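Local coordinates for dihydroorotase (Agrobacterium tumefaciens, PDB 2OGJ), which catalyses the deacetylation of acetyl-(R)-mandelate in vitro, acting as an esterase of the zinc-dependent amidohydrolase family, at residues T36-G41 with A47-A52; H115-Y120 with E127-F132; R334-N339 with V343-D348. All coordinates share one frame; numbering follows the deposited sequence.

Contact 1 (T36-G41 with A47-A52); sequences TDILIG and AAVGSA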
loop_
_atom_site.group_PDB
_atom_site.type_symbol
_atom_site.label_atom_id
_atom_site.label_comp_id
_atom_site.label_asym_id
_atom_site.label_seq_id
_atom_site.Cartn_x
_atom_site.Cartn_y
_atom_site.Cartn_z
ATOM N N THR A 36 31.760 -42.410 -35.731
ATOM C CA THR A 36 32.769 -41.629 -36.434
ATOM C C THR A 36 33.840 -41.146 -35.471
ATOM O O THR A 36 33.806 -41.443 -34.282
ATOM C CB THR A 36 32.149 -40.384 -37.094
ATOM O OG1 THR A 36 30.771 -40.632 -37.384
ATOM C CG2 THR A 36 32.860 -40.058 -38.401
ATOM N N ASP A 37 34.798 -40.405 -36.007
ATOM C CA ASP A 37 35.876 -39.832 -35.217
ATOM C C ASP A 37 35.895 -38.348 -35.600
ATOM O O ASP A 37 35.617 -38.001 -36.750
ATOM C CB ASP A 37 37.231 -40.473 -35.566
ATOM C CG ASP A 37 37.291 -41.977 -35.270
ATOM O OD1 ASP A 37 38.396 -42.538 -35.401
ATOM O OD2 ASP A 37 36.266 -42.603 -34.921
ATOM N N ILE A 38 36.194 -37.474 -34.643
ATOM C CA ILE A 38 36.238 -36.044 -34.922
ATOM C C ILE A 38 37.584 -35.486 -34.481
ATOM O O ILE A 38 38.075 -35.798 -33.395
ATOM C CB ILE A 38 35.102 -35.285 -34.183
ATOM C CG1 ILE A 38 33.757 -35.962 -34.464
ATOM C CG2 ILE A 38 35.033 -33.836 -34.658
ATOM C CD1 ILE A 38 32.578 -35.339 -33.727
ATOM N N LEU A 39 38.187 -34.679 -35.346
ATOM C CA LEU A 39 39.471 -34.062 -35.049
ATOM C C LEU A 39 39.316 -32.556 -34.800
ATOM O O LEU A 39 38.856 -31.813 -35.674
ATOM C CB LEU A 39 40.438 -34.280 -36.211
ATOM C CG LEU A 39 41.838 -33.704 -35.997
ATOM C CD1 LEU A 39 42.525 -34.524 -34.935
ATOM C CD2 LEU A 39 42.643 -33.740 -37.273
ATOM N N ILE A 40 39.694 -32.110 -33.605
ATOM C CA ILE A 40 39.609 -30.695 -33.263
ATOM C C ILE A 40 40.991 -30.053 -33.368
ATOM O O ILE A 40 41.966 -30.566 -32.806
ATOM C CB ILE A 40 39.112 -30.472 -31.823
ATOM C CG1 ILE A 40 37.921 -31.389 -31.513
ATOM C CG2 ILE A 40 38.734 -29.012 -31.649
ATOM C CD1 ILE A 40 36.711 -31.138 -32.347
ATOM N N GLY A 41 41.071 -28.934 -34.089
ATOM C CA GLY A 41 42.335 -28.231 -34.238
ATOM C C GLY A 41 42.669 -27.402 -33.009
ATOM O O GLY A 41 41.780 -27.067 -32.227
ATOM N N ALA A 47 38.759 -30.023 -37.627
ATOM C CA ALA A 47 39.698 -30.206 -38.732
ATOM C C ALA A 47 39.198 -31.294 -39.665
ATOM O O ALA A 47 39.267 -31.158 -40.892
ATOM C CB ALA A 47 41.076 -30.579 -38.197
ATOM N N ALA A 48 38.678 -32.370 -39.084
ATOM C CA ALA A 48 38.173 -33.465 -39.891
ATOM C C ALA A 48 37.152 -34.346 -39.177
ATOM O O ALA A 48 37.077 -34.377 -37.949
ATOM C CB ALA A 48 39.338 -34.313 -40.374
ATOM N N VAL A 49 36.364 -35.062 -39.965
ATOM C CA VAL A 49 35.364 -35.978 -39.440
ATOM C C VAL A 49 35.296 -37.185 -40.376
ATOM O O VAL A 49 34.964 -37.055 -41.560
ATOM C CB VAL A 49 33.974 -35.317 -39.361
ATOM C CG1 VAL A 49 32.955 -36.304 -38.787
ATOM C CG2 VAL A 49 34.060 -34.075 -38.512
ATOM N N GLY A 50 35.613 -38.362 -39.844
ATOM C CA GLY A 50 35.585 -39.548 -40.671
ATOM C C GLY A 50 35.726 -40.851 -39.914
ATOM O O GLY A 50 36.063 -40.868 -38.732
ATOM N N SER A 51 35.481 -41.943 -40.634
ATOM C CA SER A 51 35.529 -43.306 -40.113
ATOM C C SER A 51 36.801 -43.688 -39.335
ATOM O O SER A 51 36.772 -44.606 -38.509
ATOM C CB SER A 51 35.295 -44.286 -41.271
ATOM O OG SER A 51 35.035 -45.593 -40.801
ATOM N N ALA A 52 37.907 -42.994 -39.588
ATOM C CA ALA A 52 39.149 -43.289 -38.875
ATOM C C ALA A 52 40.269 -42.366 -39.323
ATOM O O ALA A 52 41.095 -42.734 -40.154
ATOM C CB ALA A 52 39.551 -44.743 -39.096
#
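Leu39 lies across from both Ala47 and Ala48, the signature of a classic beta bulge in the antiparallel hairpin formed by strands 36-40 and 46-50. The carbonyl oxygen of Leu39 takes both successive N-H groups: Ala47 N at 2.7 Å, and Ala48 N in a weak, longer bond. Ala47 has helix-like backbone angles, as the first residue of such a bulge does. In return Leu39 N bonds to Ala48 O at 2.8 Å.

The Leu39 side chain runs along this irregularity. Its CB stands beside the methyl of Ala48, 4.3 Å from Ala48 CB. With CG set opposite the backbone N (chi1 -179°), the chain carries on toward Ala47, and CG comes next to its methyl. At the tip, CD2 lies 3.6 Å from Ala47 CB, while the side chain also meets Leu18 and Leu53. Two alanines suit these places because a single methyl fits beside a branched leucine.

Beyond the bulge the pairing becomes regular. Asp37 and Gly50 form a hydrogen-bonded pair in which Gly50 N meets Asp37 O at 3.1 Å and the reverse bond is weak. Asp37 directs its carboxylate past the hairpin, where OD2 accepts from Asn21 N next to strand 17-20, so the acid ties the strand to its other neighbour. On the face away from Leu39, beta-branched Ile38 and Val49 form a non-hydrogen-bonded pair, and their side chains run alongside each other. Ile38 also reaches Phe349 and Leu341. Within the pair the touch is between gamma methyls, Ile38 CG2 and Val49 CG2, 4.0 Å apart.

Contact 2 (H115-Y120 with E127-F132); sequences HGFREY and ERIKAF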
loop_
_atom_site.group_PDB
_atom_site.type_symbol
_atom_site.label_atom_id
_atom_site.label_comp_id
_atom_site.label_asym_id
_atom_site.label_seq_id
_atom_site.Cartn_x
_atom_site.Cartn_y
_atom_site.Cartn_z
ATOM N N HIS A 115 25.239 -5.556 -15.005
ATOM C CA HIS A 115 26.641 -5.335 -15.343
ATOM C C HIS A 115 27.491 -6.207 -14.404
ATOM O O HIS A 115 28.551 -6.689 -14.781
ATOM C CB HIS A 115 27.005 -3.843 -15.222
ATOM C CG HIS A 115 26.944 -3.307 -13.829
ATOM N ND1 HIS A 115 25.763 -3.148 -13.141
ATOM C CD2 HIS A 115 27.929 -2.950 -12.973
ATOM C CE1 HIS A 115 26.022 -2.721 -11.918
ATOM N NE2 HIS A 115 27.330 -2.595 -11.791
ATOM N N GLY A 116 26.992 -6.434 -13.192
ATOM C CA GLY A 116 27.695 -7.275 -12.249
ATOM C C GLY A 116 27.670 -8.707 -12.744
ATOM O O GLY A 116 28.668 -9.417 -12.666
ATOM N N PHE A 117 26.532 -9.140 -13.266
ATOM C CA PHE A 117 26.410 -10.487 -13.778
ATOM C C PHE A 117 27.377 -10.675 -14.943
ATOM O O PHE A 117 28.079 -11.674 -15.015
ATOM C CB PHE A 117 24.979 -10.732 -14.253
ATOM C CG PHE A 117 24.723 -12.138 -14.742
ATOM C CD1 PHE A 117 24.604 -13.188 -13.842
ATOM C CD2 PHE A 117 24.584 -12.407 -16.096
ATOM C CE1 PHE A 117 24.353 -14.482 -14.275
ATOM C CE2 PHE A 117 24.329 -13.721 -16.539
ATOM C CZ PHE A 117 24.216 -14.747 -15.624
ATOM N N ARG A 118 27.428 -9.704 -15.844
ATOM C CA ARG A 118 28.304 -9.793 -17.008
ATOM C C ARG A 118 29.780 -9.945 -16.648
ATOM O O ARG A 118 30.484 -10.797 -17.190
ATOM C CB ARG A 118 28.125 -8.547 -17.884
ATOM C CG ARG A 118 28.845 -8.621 -19.235
ATOM C CD ARG A 118 28.881 -7.291 -19.969
ATOM N NE ARG A 118 29.522 -6.272 -19.151
ATOM C CZ ARG A 118 28.933 -5.135 -18.789
ATOM N NH1 ARG A 118 27.691 -4.870 -19.183
ATOM N NH2 ARG A 118 29.575 -4.273 -18.016
ATOM N N GLU A 119 30.233 -9.108 -15.721
ATOM C CA GLU A 119 31.625 -9.110 -15.316
ATOM C C GLU A 119 32.049 -10.291 -14.470
ATOM O O GLU A 119 33.121 -10.833 -14.693
ATOM C CB GLU A 119 31.960 -7.821 -14.570
ATOM C CG GLU A 119 33.452 -7.597 -14.401
ATOM C CD GLU A 119 33.781 -6.399 -13.527
ATOM O OE1 GLU A 119 33.351 -5.262 -13.855
ATOM O OE2 GLU A 119 34.481 -6.602 -12.508
ATOM N N TYR A 120 31.229 -10.688 -13.497
ATOM C CA TYR A 120 31.584 -11.818 -12.628
ATOM C C TYR A 120 31.191 -13.180 -13.146
ATOM O O TYR A 120 31.901 -14.147 -12.905
ATOM C CB TYR A 120 30.976 -11.689 -11.231
ATOM C CG TYR A 120 31.367 -10.457 -10.487
ATOM C CD1 TYR A 120 32.711 -10.105 -10.339
ATOM C CD2 TYR A 120 30.394 -9.630 -9.925
ATOM C CE1 TYR A 120 33.081 -8.957 -9.655
ATOM C CE2 TYR A 120 30.750 -8.475 -9.236
ATOM C CZ TYR A 120 32.098 -8.143 -9.106
ATOM O OH TYR A 120 32.464 -6.991 -8.443
ATOM N N GLU A 127 31.809 -21.487 -20.477
ATOM C CA GLU A 127 30.585 -21.820 -21.200
ATOM C C GLU A 127 29.965 -20.584 -21.831
ATOM O O GLU A 127 30.388 -19.463 -21.563
ATOM C CB GLU A 127 29.560 -22.454 -20.261
ATOM C CG GLU A 127 30.106 -23.651 -19.506
ATOM C CD GLU A 127 30.714 -23.280 -18.159
ATOM O OE1 GLU A 127 31.153 -22.112 -17.991
ATOM O OE2 GLU A 127 30.767 -24.165 -17.276
ATOM N N ARG A 128 28.970 -20.795 -22.682
ATOM C CA ARG A 128 28.286 -19.682 -23.310
ATOM C C ARG A 128 27.223 -19.323 -22.291
ATOM O O ARG A 128 26.423 -20.175 -21.883
ATOM C CB ARG A 128 27.617 -20.104 -24.616
ATOM C CG ARG A 128 26.915 -18.972 -25.356
ATOM C CD ARG A 128 26.070 -19.520 -26.485
ATOM N NE ARG A 128 26.805 -20.554 -27.209
ATOM C CZ ARG A 128 27.671 -20.320 -28.188
ATOM N NH1 ARG A 128 27.912 -19.074 -28.587
ATOM N NH2 ARG A 128 28.313 -21.334 -28.749
ATOM N N ILE A 129 27.219 -18.072 -21.861
ATOM C CA ILE A 129 26.248 -17.646 -20.883
ATOM C C ILE A 129 25.426 -16.449 -21.354
ATOM O O ILE A 129 25.941 -15.355 -21.633
ATOM C CB ILE A 129 26.958 -17.394 -19.555
ATOM C CG1 ILE A 129 27.553 -18.719 -19.074
ATOM C CG2 ILE A 129 26.003 -16.807 -18.537
ATOM C CD1 ILE A 129 28.432 -18.591 -17.900
ATOM N N LYS A 130 24.132 -16.715 -21.493
ATOM C CA LYS A 130 23.167 -15.722 -21.922
ATOM C C LYS A 130 22.242 -15.540 -20.729
ATOM O O LYS A 130 22.278 -16.321 -19.784
ATOM C CB LYS A 130 22.364 -16.237 -23.120
ATOM C CG LYS A 130 23.161 -17.071 -24.119
ATOM C CD LYS A 130 23.696 -16.287 -25.306
ATOM C CE LYS A 130 24.833 -15.381 -24.916
ATOM N NZ LYS A 130 25.512 -14.804 -26.119
ATOM N N ALA A 131 21.397 -14.525 -20.783
ATOM C CA ALA A 131 20.491 -14.267 -19.688
ATOM C C ALA A 131 19.182 -13.616 -20.094
ATOM O O ALA A 131 19.108 -12.846 -21.056
ATOM C CB ALA A 131 21.190 -13.388 -18.651
ATOM N N PHE A 132 18.142 -13.954 -19.349
ATOM C CA PHE A 132 16.837 -13.351 -19.535
ATOM C C PHE A 132 16.888 -12.240 -18.491
ATOM O O PHE A 132 17.233 -12.493 -17.338
ATOM C CB PHE A 132 15.714 -14.334 -19.177
ATOM C CG PHE A 132 15.382 -15.325 -20.267
ATOM C CD1 PHE A 132 14.519 -14.983 -21.303
ATOM C CD2 PHE A 132 15.915 -16.618 -20.233
ATOM C CE1 PHE A 132 14.189 -15.925 -22.291
ATOM C CE2 PHE A 132 15.592 -17.572 -21.217
ATOM C CZ PHE A 132 14.733 -17.230 -22.243
#
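The Phe117 ring reaches from helix 114-122 onto strand 128-132 and brings its outer end against Ile129 and Ala131. Ring atom CE2 is 3.8 Å from Ala131 CB, and CZ is 4.0 Å from Ile129 CG2, so one corner of the ring touches both methyls. Neither methyl meets the ring squarely, and the Phe117 and Ile129 side chains meet at a slant. The ring arrives there because CG is anti to the backbone N (chi1 -177°), which extends the side chain from the helix toward the strand.

Ile129 and Ala131 are two residues apart and therefore project from the same side of the strand, whereas Lys130 starts from the other side, and its NZ hydrogen-bonds to Glu169 O. Isoleucine offers its CG2 branch to the ring, and alanine a single methyl, which is enough to meet CE2. Ring and methyls are buried, and the contact between them is purely apolar. Trp81 meets Phe117 in an edge-to-face (T-shaped) pair, and the Phe117 side chain is about 8 Å from that of His79, a zinc ligand.

Other residues of the helix serve the assembly: Glu119 forms a salt bridge with Arg90 of the second subunit, and Tyr120 stacks on Tyr120 of that subunit. Helix packed on strand in this way is typical of the beta-alpha-beta crossover, here joining parallel strands 100-106 and 128-132 of the TIM barrel.

Contact 3 (R334-N339 with V343-D348); sequences RLDMEN and VGQRAD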
loop_
_atom_site.group_PDB
_atom_site.type_symbol
_atom_site.label_atom_id
_atom_site.label_comp_id
_atom_site.label_asym_id
_atom_site.label_seq_id
_atom_site.Cartn_x
_atom_site.Cartn_y
_atom_site.Cartn_z
ATOM N N ARG A 334 18.426 -17.674 -30.111
ATOM C CA ARG A 334 19.018 -17.334 -31.389
ATOM C C ARG A 334 20.453 -17.825 -31.488
ATOM O O ARG A 334 21.330 -17.123 -31.992
ATOM C CB ARG A 334 18.942 -15.815 -31.618
ATOM C CG ARG A 334 17.512 -15.306 -31.847
ATOM C CD ARG A 334 17.380 -13.792 -31.681
ATOM N NE ARG A 334 15.978 -13.374 -31.546
ATOM C CZ ARG A 334 15.582 -12.182 -31.093
ATOM N NH1 ARG A 334 16.477 -11.261 -30.722
ATOM N NH2 ARG A 334 14.284 -11.912 -30.999
ATOM N N LEU A 335 20.686 -19.034 -30.993
ATOM C CA LEU A 335 22.005 -19.652 -31.058
ATOM C C LEU A 335 22.016 -20.515 -32.306
ATOM O O LEU A 335 21.213 -21.447 -32.424
ATOM C CB LEU A 335 22.256 -20.533 -29.833
ATOM C CG LEU A 335 23.578 -21.306 -29.844
ATOM C CD1 LEU A 335 24.734 -20.327 -30.074
ATOM C CD2 LEU A 335 23.743 -22.073 -28.519
ATOM N N ASP A 336 22.911 -20.214 -33.242
ATOM C CA ASP A 336 22.963 -20.992 -34.473
ATOM C C ASP A 336 23.453 -22.394 -34.205
ATOM O O ASP A 336 24.517 -22.572 -33.619
ATOM C CB ASP A 336 23.882 -20.351 -35.494
ATOM C CG ASP A 336 24.173 -21.282 -36.648
ATOM O OD1 ASP A 336 23.199 -21.785 -37.243
ATOM O OD2 ASP A 336 25.363 -21.519 -36.955
HETATM N N MSE A 337 22.698 -23.392 -34.650
HETATM C CA MSE A 337 23.090 -24.778 -34.410
HETATM C C MSE A 337 23.056 -25.639 -35.682
HETATM O O MSE A 337 22.810 -26.843 -35.637
HETATM C CB MSE A 337 22.191 -25.367 -33.313
HETATM C CG MSE A 337 22.717 -26.638 -32.707
HETATM SE SE MSE A 337 22.117 -26.867 -31.055
HETATM C CE MSE A 337 23.267 -25.933 -30.192
ATOM N N GLU A 338 23.326 -25.008 -36.817
ATOM C CA GLU A 338 23.320 -25.712 -38.085
ATOM C C GLU A 338 24.731 -26.076 -38.506
ATOM O O GLU A 338 25.702 -25.503 -38.011
ATOM C CB GLU A 338 22.670 -24.849 -39.173
ATOM C CG GLU A 338 21.193 -24.550 -38.945
ATOM C CD GLU A 338 20.355 -25.809 -38.713
ATOM O OE1 GLU A 338 19.125 -25.670 -38.542
ATOM O OE2 GLU A 338 20.912 -26.936 -38.696
ATOM N N ASN A 339 24.824 -27.042 -39.412
ATOM C CA ASN A 339 26.096 -27.502 -39.952
ATOM C C ASN A 339 27.189 -27.593 -38.907
ATOM O O ASN A 339 28.354 -27.413 -39.229
ATOM C CB ASN A 339 26.561 -26.556 -41.068
ATOM C CG ASN A 339 25.661 -26.602 -42.297
ATOM O OD1 ASN A 339 24.471 -26.259 -42.236
ATOM N ND2 ASN A 339 26.230 -27.032 -43.427
ATOM N N VAL A 343 33.526 -28.773 -41.376
ATOM C CA VAL A 343 34.920 -28.499 -41.068
ATOM C C VAL A 343 35.034 -27.003 -40.841
ATOM O O VAL A 343 34.348 -26.221 -41.491
ATOM C CB VAL A 343 35.866 -28.928 -42.221
ATOM C CG1 VAL A 343 37.235 -28.285 -42.058
ATOM C CG2 VAL A 343 36.028 -30.433 -42.217
ATOM N N GLY A 344 35.887 -26.605 -39.906
ATOM C CA GLY A 344 36.048 -25.193 -39.626
ATOM C C GLY A 344 35.119 -24.690 -38.533
ATOM O O GLY A 344 35.401 -23.673 -37.893
ATOM N N GLN A 345 34.004 -25.395 -38.324
ATOM C CA GLN A 345 33.069 -25.017 -37.272
ATOM C C GLN A 345 33.692 -25.187 -35.892
ATOM O O GLN A 345 34.370 -26.183 -35.666
ATOM C CB GLN A 345 31.781 -25.833 -37.383
ATOM C CG GLN A 345 30.751 -25.241 -38.332
ATOM C CD GLN A 345 29.815 -24.271 -37.644
ATOM O OE1 GLN A 345 28.614 -24.253 -37.915
ATOM N NE2 GLN A 345 30.148 -23.373 -36.722
ATOM N N ARG A 346 33.493 -24.233 -35.009
ATOM C CA ARG A 346 34.082 -24.342 -33.673
ATOM C C ARG A 346 33.489 -25.542 -32.950
ATOM O O ARG A 346 32.274 -25.679 -32.873
ATOM C CB ARG A 346 33.808 -23.092 -32.851
ATOM C CG ARG A 346 34.636 -23.049 -31.592
ATOM C CD ARG A 346 34.085 -22.083 -30.560
ATOM N NE ARG A 346 35.014 -21.956 -29.443
ATOM C CZ ARG A 346 34.642 -21.687 -28.194
ATOM N NH1 ARG A 346 33.349 -21.522 -27.906
ATOM N NH2 ARG A 346 35.558 -21.581 -27.230
ATOM N N ALA A 347 34.346 -26.416 -32.428
ATOM C CA ALA A 347 33.880 -27.610 -31.731
ATOM C C ALA A 347 33.106 -27.208 -30.489
ATOM O O ALA A 347 33.587 -26.418 -29.669
ATOM C CB ALA A 347 35.050 -28.484 -31.355
ATOM N N ASP A 348 31.899 -27.738 -30.356
ATOM C CA ASP A 348 31.056 -27.424 -29.212
ATOM C C ASP A 348 30.128 -28.615 -28.990
ATOM O O ASP A 348 28.936 -28.563 -29.311
ATOM C CB ASP A 348 30.264 -26.140 -29.504
ATOM C CG ASP A 348 29.529 -25.619 -28.284
ATOM O OD1 ASP A 348 28.956 -24.507 -28.329
ATOM O OD2 ASP A 348 29.520 -26.340 -27.271
#
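Gln345 lays its side chain against the backbone carbonyls of Glu338 and Asn339, and every close approach across the contact involves this residue. Its CG methylene lies 3.4 Å from Asn339 O. The chain bends sharply at its second torsion (chi2 -89°), which folds the amide back along the opposing loop and brings it near Glu338 O. How the amide is turned about its last bond is uncertain. Glutamine suits the place: its methylenes can lie beside the peptide chain, and its amide can in principle meet backbone carbonyls.

On the facing side, Asp336 turns its carboxylate back on its own loop. OD1 accepts Glu338 N at 3.3 Å in an Asx turn, the N-H coming from above the carboxylate plane, 58° out of it. The turn probably helps to set the course of the backbone here, and with it the place of the carbonyl groups that Gln345 approaches. Glu338 starts away from Gln345, and its carboxylate forms a salt bridge with Arg327; Asn339 ND2 hydrogen-bonds to Asp342 OD2. What faces Gln345 is thus mostly main chain. Gly344 just before it has positive phi (91°), where a CB would press on the preceding carbonyl oxygen.

Both segments belong to the linker between helix 327-332 and strand 348-362. At one end Arg334 and Leu335 finish the helix in a Schellman motif, with Leu335 N bonded to Ala330 O. At the other, Gly344 and Gln345 bond through their backbones to Ile46 of strand 46-50, and the chain then runs on into strand 348-362.

Contact 2 is the buried one, a small apolar packing inside the barrel domain, whereas contact 3 is a polar surface contact between two parts of a loop and contact 1 a partly buried hairpin held by backbone bonds. Contact 1 buries about four times the area of either other contact. None of the three shares a strand or helix with another, yet residues 343-348 touch both other contacts. Ile40 of contact 1 packs on Ala347 of contact 3, and Arg128 of contact 2 forms a salt bridge with Asp348. The linker of contact 3 thus lies between the hairpin's small sheet and the barrel.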